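Local coordinates for C-type diheme-containing protein (Kuenenia stuttgartiensis, PDB 6H5L) that carries two covalently bound c-type hemes and probably relays electrons within a 60-heme reductase complex of an anammox bacterium, at residues Ile1-Glu6 / Pro60-Ile65; Lys12-Lys17 / Ala90-Val95; Glu145-Gly150 / Pro166-Thr171. All blocks are in the same frame, centred on the assembly; numbering follows the deposited sequence.

Interaction 1 (Ile1-Glu6 / Pro60-Ile65)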
loop_
_atom_site.group_PDB
_atom_site.type_symbol
_atom_site.label_atom_id
_atom_site.label_comp_id
_atom_site.label_asym_id
_atom_site.label_seq_id
_atom_site.Cartn_x
_atom_site.Cartn_y
_atom_site.Cartn_z
ATOM N N ILE B 1 56.561 -1.543 -14.802
ATOM C CA ILE B 1 58.012 -1.596 -14.932
ATOM C C ILE B 1 58.533 -0.378 -15.684
ATOM O O ILE B 1 57.937 0.698 -15.625
ATOM C CB ILE B 1 58.460 -2.901 -15.618
ATOM C CG1 ILE B 1 57.366 -3.427 -16.553
ATOM C CG2 ILE B 1 58.826 -3.948 -14.576
ATOM C CD1 ILE B 1 57.211 -2.650 -17.845
ATOM N N GLU B 2 59.647 -0.545 -16.390
ATOM C CA GLU B 2 60.281 0.553 -17.106
ATOM C C GLU B 2 59.647 0.722 -18.481
ATOM O O GLU B 2 59.550 -0.231 -19.255
ATOM C CB GLU B 2 61.784 0.316 -17.245
ATOM C CG GLU B 2 62.564 0.661 -15.989
ATOM C CD GLU B 2 62.326 2.092 -15.538
ATOM O OE1 GLU B 2 62.229 2.984 -16.407
ATOM O OE2 GLU B 2 62.224 2.323 -14.314
ATOM N N ILE B 3 59.219 1.945 -18.773
ATOM C CA ILE B 3 58.599 2.283 -20.050
ATOM C C ILE B 3 59.692 2.814 -20.973
ATOM O O ILE B 3 60.363 3.796 -20.615
ATOM C CB ILE B 3 57.480 3.319 -19.873
ATOM C CG1 ILE B 3 56.476 2.837 -18.823
ATOM C CG2 ILE B 3 56.787 3.586 -21.200
ATOM C CD1 ILE B 3 55.413 3.845 -18.484
ATOM N N PRO B 4 59.904 2.216 -22.141
ATOM C CA PRO B 4 60.997 2.662 -23.008
ATOM C C PRO B 4 60.679 3.984 -23.689
ATOM O O PRO B 4 59.515 4.349 -23.881
ATOM C CB PRO B 4 61.114 1.526 -24.035
ATOM C CG PRO B 4 59.722 0.988 -24.124
ATOM C CD PRO B 4 59.146 1.097 -22.734
ATOM N N LYS B 5 61.742 4.712 -24.035
ATOM C CA LYS B 5 61.618 5.863 -24.918
ATOM C C LYS B 5 61.680 5.463 -26.383
ATOM O O LYS B 5 61.048 6.109 -27.229
ATOM C CB LYS B 5 62.728 6.872 -24.631
ATOM C CG LYS B 5 62.933 7.205 -23.155
ATOM C CD LYS B 5 61.732 7.931 -22.578
ATOM C CE LYS B 5 62.013 8.396 -21.159
ATOM N NZ LYS B 5 60.878 9.161 -20.575
ATOM N N GLU B 6 62.415 4.397 -26.690
ATOM C CA GLU B 6 62.574 3.929 -28.057
ATOM C C GLU B 6 61.328 3.193 -28.532
ATOM O O GLU B 6 60.603 2.573 -27.749
ATOM C CB GLU B 6 63.796 3.013 -28.168
ATOM C CG GLU B 6 63.926 1.964 -27.066
ATOM C CD GLU B 6 64.729 2.458 -25.873
ATOM O OE1 GLU B 6 64.166 2.546 -24.761
ATOM O OE2 GLU B 6 65.927 2.764 -26.052
ATOM N N PRO B 60 51.126 14.367 -21.305
ATOM C CA PRO B 60 51.115 13.370 -20.235
ATOM C C PRO B 60 52.498 12.779 -20.032
ATOM O O PRO B 60 53.320 12.723 -20.950
ATOM C CB PRO B 60 50.137 12.310 -20.753
ATOM C CG PRO B 60 50.292 12.386 -22.229
ATOM C CD PRO B 60 50.499 13.851 -22.537
ATOM N N THR B 61 52.755 12.341 -18.804
ATOM C CA THR B 61 53.948 11.551 -18.564
ATOM C C THR B 61 53.766 10.164 -19.170
ATOM O O THR B 61 52.647 9.725 -19.450
ATOM C CB THR B 61 54.239 11.437 -17.066
ATOM O OG1 THR B 61 53.221 10.645 -16.442
ATOM C CG2 THR B 61 54.271 12.814 -16.421
ATOM N N ASP B 62 54.887 9.475 -19.389
ATOM C CA ASP B 62 54.807 8.104 -19.884
ATOM C C ASP B 62 54.016 7.219 -18.931
ATOM O O ASP B 62 53.362 6.262 -19.366
ATOM C CB ASP B 62 56.209 7.535 -20.105
ATOM C CG ASP B 62 56.984 8.290 -21.167
ATOM O OD1 ASP B 62 56.506 9.359 -21.601
ATOM O OD2 ASP B 62 58.066 7.813 -21.569
ATOM N N GLU B 63 54.051 7.534 -17.634
ATOM C CA GLU B 63 53.282 6.772 -16.657
ATOM C C GLU B 63 51.794 7.088 -16.746
ATOM O O GLU B 63 50.961 6.204 -16.518
ATOM C CB GLU B 63 53.802 7.056 -15.247
ATOM C CG GLU B 63 55.277 6.710 -15.031
ATOM C CD GLU B 63 56.218 7.735 -15.636
ATOM O OE1 GLU B 63 55.801 8.898 -15.807
ATOM O OE2 GLU B 63 57.368 7.371 -15.955
ATOM N N ASP B 64 51.441 8.334 -17.080
ATOM C CA ASP B 64 50.036 8.685 -17.259
ATOM C C ASP B 64 49.405 7.863 -18.371
ATOM O O ASP B 64 48.282 7.367 -18.229
ATOM C CB ASP B 64 49.899 10.178 -17.563
ATOM C CG ASP B 64 50.199 11.048 -16.360
ATOM O OD1 ASP B 64 50.299 10.504 -15.242
ATOM O OD2 ASP B 64 50.339 12.277 -16.534
ATOM N N ILE B 65 50.110 7.718 -19.495
ATOM C CA ILE B 65 49.575 6.957 -20.619
ATOM C C ILE B 65 49.460 5.481 -20.257
ATOM O O ILE B 65 48.435 4.839 -20.517
ATOM C CB ILE B 65 50.445 7.167 -21.871
ATOM C CG1 ILE B 65 50.528 8.655 -22.219
ATOM C CG2 ILE B 65 49.895 6.374 -23.046
ATOM C CD1 ILE B 65 51.503 8.965 -23.338
#
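Asp62 meets Ile3 with its CB and Lys5 with its carboxylate, so one short side chain joins the apolar and the charged part of the contact. Its CB lies against both methyl branches of Ile3, 4.1 Å from Ile3 CD1 and equally far from Ile3 CG2. The first torsion sets CG anti to the carbonyl carbon, beside the backbone N (chi1 -63°). Beyond it the two carboxylate oxygens have different lysines as partners. OD2 receives Lys5 NZ at 3.3 Å in a salt bridge, while OD1 has its own salt bridge to Lys97 in helix 93-97. Lys5 NZ comes in from above the carboxylate plane, 58° out of it, and the aliphatic part of the lysine follows, its CD 3.8 Å from Asp62 OD2.

These pairings lie at the start of helix 62-71, which opens with a capping box: Thr61 OG1 accepts from Asp64 N at 3.0 Å, and Asp64 OD2 accepts a weak bond from Thr61 N. The N-terminal segment 1-6, a loop leading to helix 9-18, runs past a capped first turn whose first residue is acidic. An alanine in place of Asp62 would probably leave Lys5 and Lys97 without their shared carboxylate and let the lysine ends swing away, although the CB packing on Ile3 would remain. Ile3 also reaches the backbone of this turn, its CD1 coming to 3.3 Å from Asp62 O and 4.0 Å from Glu63 N, and Val93 of helix 93-97 touches both Ile3 and Asp62.

Interaction 2 (Lys12-Lys17 / Ala90-Val95); sequences KNVYKK and ASVVPV
Val14 lays its CG1 methyl against the CG1 methyl of Val92 at 3.6 Å, the two side chains crossing at about a right angle. The same Val92 methyl, held anti to its carbonyl carbon (chi1 -60°), also lies 3.7 Å from Val14 CB and 3.8 Å from the backbone Tyr15 N, so a single branch touches two neighbouring residues of helix 9-18. Three residues further along, Val95 offers its CG1 to the root of the Tyr15 ring, 4.0 Å from Tyr15 CG, and its CG2 to the backbone at Lys12 N. Tyr15 extends with CG anti to the backbone N (chi1 -177°); its hydroxyl leaves the valines behind and bonds to Gly24 O, while its ring meets Phe99 and packs on His23, an axial ligand of heme iron. The arrangement recalls the packing of N- and C-terminal helices in class I cytochromes c, here between helix 9-18 and the consecutive helices 86-91 and 93-97. Val92 touches heme c as well. No hydrogen bond or salt bridge joins the two segments, which suggests that their fit rests on van der Waals packing of valine methyls and the Tyr15 side chain beside the heme.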
loop_
_atom_site.group_PDB
_atom_site.type_symbol
_atom_site.label_atom_id
_atom_site.label_comp_id
_atom_site.label_asym_id
_atom_site.label_seq_id
_atom_site.Cartn_x
_atom_site.Cartn_y
_atom_site.Cartn_z
ATOM N N LYS B 12 55.003 -1.677 -32.303
ATOM C CA LYS B 12 54.228 -1.487 -33.527
ATOM C C LYS B 12 53.154 -2.558 -33.665
ATOM O O LYS B 12 51.994 -2.259 -33.972
ATOM C CB LYS B 12 55.147 -1.508 -34.749
ATOM C CG LYS B 12 56.022 -0.281 -34.950
ATOM C CD LYS B 12 56.664 -0.336 -36.333
ATOM C CE LYS B 12 58.015 0.364 -36.375
ATOM N NZ LYS B 12 57.919 1.783 -36.813
ATOM N N ASN B 13 53.527 -3.820 -33.439
ATOM C CA ASN B 13 52.595 -4.923 -33.654
ATOM C C ASN B 13 51.450 -4.894 -32.648
ATOM O O ASN B 13 50.293 -5.133 -33.011
ATOM C CB ASN B 13 53.335 -6.257 -33.583
ATOM C CG ASN B 13 54.248 -6.481 -34.776
ATOM O OD1 ASN B 13 54.477 -5.575 -35.576
ATOM N ND2 ASN B 13 54.773 -7.697 -34.899
ATOM N N VAL B 14 51.754 -4.621 -31.376
ATOM C CA VAL B 14 50.705 -4.577 -30.359
ATOM C C VAL B 14 49.693 -3.486 -30.687
ATOM O O VAL B 14 48.478 -3.703 -30.621
ATOM C CB VAL B 14 51.317 -4.382 -28.960
ATOM C CG1 VAL B 14 50.220 -4.248 -27.916
ATOM C CG2 VAL B 14 52.233 -5.542 -28.615
ATOM N N TYR B 15 50.179 -2.296 -31.047
ATOM C CA TYR B 15 49.276 -1.230 -31.472
ATOM C C TYR B 15 48.471 -1.654 -32.694
ATOM O O TYR B 15 47.261 -1.410 -32.775
ATOM C CB TYR B 15 50.064 0.046 -31.770
ATOM C CG TYR B 15 49.183 1.215 -32.144
ATOM C CD1 TYR B 15 48.787 1.420 -33.461
ATOM C CD2 TYR B 15 48.738 2.110 -31.180
ATOM C CE1 TYR B 15 47.974 2.479 -33.804
ATOM C CE2 TYR B 15 47.924 3.173 -31.514
ATOM C CZ TYR B 15 47.548 3.353 -32.827
ATOM O OH TYR B 15 46.738 4.410 -33.158
ATOM N N LYS B 16 49.139 -2.279 -33.664
ATOM C CA LYS B 16 48.474 -2.714 -34.889
ATOM C C LYS B 16 47.335 -3.680 -34.587
ATOM O O LYS B 16 46.236 -3.559 -35.141
ATOM C CB LYS B 16 49.507 -3.359 -35.815
ATOM C CG LYS B 16 49.086 -3.530 -37.263
ATOM C CD LYS B 16 50.301 -3.868 -38.117
ATOM C CE LYS B 16 49.941 -4.045 -39.582
ATOM N NZ LYS B 16 51.166 -4.195 -40.420
ATOM N N LYS B 17 47.578 -4.638 -33.694
ATOM C CA LYS B 17 46.626 -5.716 -33.454
ATOM C C LYS B 17 45.529 -5.324 -32.471
ATOM O O LYS B 17 44.405 -5.828 -32.574
ATOM C CB LYS B 17 47.376 -6.951 -32.950
ATOM C CG LYS B 17 46.667 -8.277 -33.157
ATOM C CD LYS B 17 47.675 -9.419 -33.165
ATOM C CE LYS B 17 47.004 -10.781 -33.255
ATOM N NZ LYS B 17 46.864 -11.422 -31.919
ATOM N N ALA B 90 53.599 -1.301 -22.104
ATOM C CA ALA B 90 54.644 -0.289 -22.027
ATOM C C ALA B 90 55.271 -0.009 -23.386
ATOM O O ALA B 90 55.739 1.110 -23.627
ATOM C CB ALA B 90 55.717 -0.718 -21.024
ATOM N N SER B 91 55.286 -0.997 -24.283
ATOM C CA SER B 91 55.924 -0.822 -25.583
ATOM C C SER B 91 55.099 0.028 -26.541
ATOM O O SER B 91 55.647 0.526 -27.530
ATOM C CB SER B 91 56.202 -2.185 -26.223
ATOM O OG SER B 91 54.997 -2.847 -26.565
ATOM N N VAL B 92 53.798 0.205 -26.279
ATOM C CA VAL B 92 52.959 1.036 -27.139
ATOM C C VAL B 92 52.917 2.489 -26.696
ATOM O O VAL B 92 52.405 3.337 -27.446
ATOM C CB VAL B 92 51.514 0.501 -27.218
ATOM C CG1 VAL B 92 51.492 -0.903 -27.783
ATOM C CG2 VAL B 92 50.849 0.548 -25.846
ATOM N N VAL B 93 53.421 2.805 -25.501
ATOM C CA VAL B 93 53.488 4.200 -25.068
ATOM C C VAL B 93 54.265 5.072 -26.055
ATOM O O VAL B 93 53.739 6.117 -26.460
ATOM C CB VAL B 93 54.040 4.289 -23.636
ATOM C CG1 VAL B 93 54.196 5.743 -23.213
ATOM C CG2 VAL B 93 53.130 3.541 -22.673
ATOM N N PRO B 94 55.486 4.711 -26.476
ATOM C CA PRO B 94 56.173 5.568 -27.459
ATOM C C PRO B 94 55.470 5.615 -28.802
ATOM O O PRO B 94 55.562 6.633 -29.501
ATOM C CB PRO B 94 57.566 4.930 -27.580
ATOM C CG PRO B 94 57.692 4.034 -26.399
ATOM C CD PRO B 94 56.317 3.554 -26.108
ATOM N N VAL B 95 54.780 4.540 -29.190
ATOM C CA VAL B 95 54.021 4.549 -30.439
ATOM C C VAL B 95 52.958 5.639 -30.399
ATOM O O VAL B 95 52.784 6.400 -31.358
ATOM C CB VAL B 95 53.401 3.165 -30.702
ATOM C CG1 VAL B 95 52.682 3.152 -32.043
ATOM C CG2 VAL B 95 54.467 2.080 -30.647
#

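Interaction 3 (Glu145-Gly150 / Pro166-Thr171). With HEC (heme c), chain K.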
loop_
_atom_site.group_PDB
_atom_site.type_symbol
_atom_site.label_atom_id
_atom_site.label_comp_id
_atom_site.label_asym_id
_atom_site.label_seq_id
_atom_site.Cartn_x
_atom_site.Cartn_y
_atom_site.Cartn_z
ATOM N N GLU B 145 22.211 18.162 -10.065
ATOM C CA GLU B 145 22.540 16.891 -9.437
ATOM C C GLU B 145 23.731 16.197 -10.086
ATOM O O GLU B 145 24.112 15.107 -9.646
ATOM C CB GLU B 145 21.326 15.957 -9.472
ATOM C CG GLU B 145 20.170 16.377 -8.574
ATOM C CD GLU B 145 20.349 15.921 -7.138
ATOM O OE1 GLU B 145 20.758 16.745 -6.292
ATOM O OE2 GLU B 145 20.085 14.733 -6.856
ATOM N N GLY B 146 24.325 16.796 -11.116
ATOM C CA GLY B 146 25.409 16.153 -11.829
ATOM C C GLY B 146 24.970 15.166 -12.883
ATOM O O GLY B 146 25.777 14.338 -13.315
ATOM N N ARG B 147 23.708 15.229 -13.314
ATOM C CA ARG B 147 23.177 14.293 -14.295
ATOM C C ARG B 147 23.667 14.571 -15.709
ATOM O O ARG B 147 23.417 13.756 -16.602
ATOM C CB ARG B 147 21.649 14.330 -14.273
ATOM C CG ARG B 147 21.033 13.985 -12.928
ATOM C CD ARG B 147 21.091 12.492 -12.658
ATOM N NE ARG B 147 19.754 11.909 -12.597
ATOM C CZ ARG B 147 19.503 10.606 -12.543
ATOM N NH1 ARG B 147 20.501 9.733 -12.548
ATOM N NH2 ARG B 147 18.250 10.174 -12.488
ATOM N N GLY B 148 24.347 15.692 -15.934
ATOM C CA GLY B 148 24.756 16.053 -17.275
ATOM C C GLY B 148 23.653 16.646 -18.119
ATOM O O GLY B 148 23.689 16.525 -19.348
ATOM N N ASP B 149 22.662 17.280 -17.489
ATOM C CA ASP B 149 21.505 17.836 -18.180
ATOM C C ASP B 149 21.347 19.326 -17.903
ATOM O O ASP B 149 20.229 19.848 -17.886
ATOM C CB ASP B 149 20.228 17.086 -17.795
ATOM C CG ASP B 149 20.001 17.042 -16.293
ATOM O OD1 ASP B 149 20.901 17.462 -15.538
ATOM O OD2 ASP B 149 18.919 16.578 -15.871
ATOM N N GLY B 150 22.459 20.022 -17.675
ATOM C CA GLY B 150 22.431 21.451 -17.481
ATOM C C GLY B 150 22.062 22.184 -18.753
ATOM O O GLY B 150 21.952 21.589 -19.832
ATOM N N PRO B 166 28.549 16.282 -21.254
ATOM C CA PRO B 166 29.067 15.647 -20.031
ATOM C C PRO B 166 28.182 14.494 -19.583
ATOM O O PRO B 166 26.991 14.666 -19.314
ATOM C CB PRO B 166 29.072 16.794 -19.014
ATOM C CG PRO B 166 28.104 17.792 -19.560
ATOM C CD PRO B 166 28.212 17.701 -21.045
ATOM N N PHE B 167 28.779 13.307 -19.519
ATOM C CA PHE B 167 28.043 12.117 -19.129
ATOM C C PHE B 167 27.532 12.246 -17.697
ATOM O O PHE B 167 28.081 12.983 -16.871
ATOM C CB PHE B 167 28.924 10.873 -19.262
ATOM C CG PHE B 167 30.096 10.853 -18.318
ATOM C CD1 PHE B 167 31.304 11.427 -18.678
ATOM C CD2 PHE B 167 29.991 10.254 -17.072
ATOM C CE1 PHE B 167 32.382 11.411 -17.812
ATOM C CE2 PHE B 167 31.064 10.235 -16.201
ATOM C CZ PHE B 167 32.262 10.813 -16.572
ATOM N N ASP B 168 26.459 11.516 -17.412
ATOM C CA ASP B 168 25.923 11.431 -16.060
ATOM C C ASP B 168 26.932 10.712 -15.172
ATOM O O ASP B 168 27.166 9.511 -15.339
ATOM C CB ASP B 168 24.586 10.697 -16.082
ATOM C CG ASP B 168 23.973 10.552 -14.704
ATOM O OD1 ASP B 168 24.383 11.293 -13.787
ATOM O OD2 ASP B 168 23.083 9.693 -14.538
ATOM N N PHE B 169 27.535 11.435 -14.228
ATOM C CA PHE B 169 28.521 10.837 -13.337
ATOM C C PHE B 169 27.937 10.412 -11.996
ATOM O O PHE B 169 28.691 9.965 -11.125
ATOM C CB PHE B 169 29.713 11.789 -13.120
ATOM C CG PHE B 169 29.367 13.097 -12.446
ATOM C CD1 PHE B 169 29.087 13.151 -11.086
ATOM C CD2 PHE B 169 29.379 14.281 -13.165
ATOM C CE1 PHE B 169 28.786 14.352 -10.470
ATOM C CE2 PHE B 169 29.084 15.486 -12.553
ATOM C CZ PHE B 169 28.789 15.522 -11.203
ATOM N N THR B 170 26.621 10.532 -11.806
ATOM C CA THR B 170 26.005 10.034 -10.580
ATOM C C THR B 170 26.108 8.520 -10.455
ATOM O O THR B 170 25.881 7.989 -9.362
ATOM C CB THR B 170 24.537 10.460 -10.504
ATOM O OG1 THR B 170 23.799 9.839 -11.566
ATOM C CG2 THR B 170 24.413 11.972 -10.622
ATOM N N THR B 171 26.437 7.818 -11.543
ATOM C CA THR B 171 26.701 6.387 -11.466
ATOM C C THR B 171 28.011 6.086 -10.752
ATOM O O THR B 171 28.207 4.957 -10.292
ATOM C CB THR B 171 26.734 5.779 -12.868
ATOM O OG1 THR B 171 27.840 6.324 -13.598
ATOM C CG2 THR B 171 25.443 6.084 -13.612
HETATM FE FE HEC K . 32.992 19.286 -15.749
HETATM C CHA HEC K . 34.181 16.283 -16.913
HETATM C CHB HEC K . 33.200 18.102 -12.529
HETATM C CHC HEC K . 32.153 22.390 -14.543
HETATM C CHD HEC K . 32.065 20.240 -18.900
HETATM N NA HEC K . 33.639 17.532 -14.874
HETATM C C1A HEC K . 33.975 16.378 -15.554
HETATM C C2A HEC K . 34.077 15.299 -14.587
HETATM C C3A HEC K . 33.802 15.803 -13.377
HETATM C C4A HEC K . 33.522 17.217 -13.533
HETATM C CMA HEC K . 33.785 15.028 -12.041
HETATM C CAA HEC K . 34.431 13.829 -14.912
HETATM C CBA HEC K . 35.878 13.533 -14.520
HETATM C CGA HEC K . 36.215 12.109 -14.884
HETATM O O1A HEC K . 35.375 11.443 -15.542
HETATM O O2A HEC K . 37.324 11.641 -14.520
HETATM N NB HEC K . 32.648 20.083 -13.878
HETATM C C1B HEC K . 32.958 19.451 -12.689
HETATM C C2B HEC K . 32.999 20.452 -11.643
HETATM C C3B HEC K . 32.707 21.641 -12.194
HETATM C C4B HEC K . 32.482 21.429 -13.612
HETATM C CMB HEC K . 33.300 20.143 -10.159
HETATM C CAB HEC K . 32.610 23.016 -11.490
HETATM C CBB HEC K . 33.943 23.446 -10.841
HETATM N NC HEC K . 32.206 20.985 -16.561
HETATM C C1C HEC K . 32.011 22.184 -15.900
HETATM C C2C HEC K . 31.766 23.210 -16.895
HETATM C C3C HEC K . 31.612 22.595 -18.077
HETATM C C4C HEC K . 31.974 21.195 -17.906
HETATM C CMC HEC K . 31.325 24.655 -16.556
HETATM C CAC HEC K . 31.257 23.269 -19.425
HETATM C CBC HEC K . 32.398 24.205 -19.880
HETATM N ND HEC K . 33.092 18.385 -17.623
HETATM C C1D HEC K . 32.678 19.005 -18.801
HETATM C C2D HEC K . 32.998 18.134 -19.911
HETATM C C3D HEC K . 33.661 16.895 -19.290
HETATM C C4D HEC K . 33.674 17.142 -17.866
HETATM C CMD HEC K . 32.730 18.398 -21.407
HETATM C CAD HEC K . 34.200 15.647 -20.025
HETATM C CBD HEC K . 33.053 14.681 -20.309
HETATM C CGD HEC K . 33.541 13.531 -21.151
HETATM O O1D HEC K . 34.781 13.390 -21.323
HETATM O O2D HEC K . 32.689 12.753 -21.653
HETATM O O HOH W 1 27.653 15.424 -15.697
#
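Arg147 and Asp168 provide the charged link: NH1 of Arg147 lies 3.3 Å from Asp168 OD2 in a salt bridge whose hydrogen bond is weak, bent to 126° at the hydrogen. The two side chains run side by side, pointing the same way, yet their guanidinium and carboxylate planes stand 76° apart. At the guanidinium edge the same NH1 makes a second weak bond, to Thr170 OG1 at 3.4 Å.

The carboxylate is steadied from its own segment. Asp168 CG lies anti to the backbone N, beside the carbonyl carbon, on the way to Arg147. Asp168 OD1 takes the Thr170 hydroxyl, OG1, at 2.7 Å on its syn side and the backbone Thr170 N at 3.1 Å from above the plane, both from the same face. The latter bond makes an Asx turn, a motif that here fixes the acid presented to Arg147, in the long loop that follows the heme-binding helix 139-142 of a cytochrome c domain.

Packing takes over at the glycines. Gly146 sits against the Phe169 ring, its O above one face and offset toward the rim, its CA 3.5 Å from Phe169 CZ. A side chain on Gly146 would run into that ring, and its phi of 83° is one that residues with a CB seldom adopt. Gly148, likewise at positive phi, brings its CA to Pro166 O at 3.3 Å in a CA-H...O contact. The Phe169 ring also meets that of His142, an axial ligand of heme iron.

A water bridges the segments, donating to both Gly146 O and Phe167 O. Toward the cofactor, Phe167 directs its ring edge at a heme c propionate, its CZ 3.3 Å from heme O1A.

Interactions 1 and 2 adjoin, their centres about 12 Å apart, and meet where Pro4 and Ile3 pack on Pro94 and Ala90; helix 93-97 serves both, giving Lys97 and Val93 to the first and Val95 to the second. Their chemistry follows depth: the surface contact at 1-6/60-65 adds a salt bridge to the packing of one isoleucine, whereas the buried one at 12-17/90-95 is held without any hydrogen bond or salt bridge, mainly by apolar side chains. Interaction 3 lies on the opposite side of the chain's centre, about 32 and 34 Å from them between centres, near the other heme. Partly buried, it too pairs a salt bridge with packing, here glycine on aromatic, but joins two loop segments without helix.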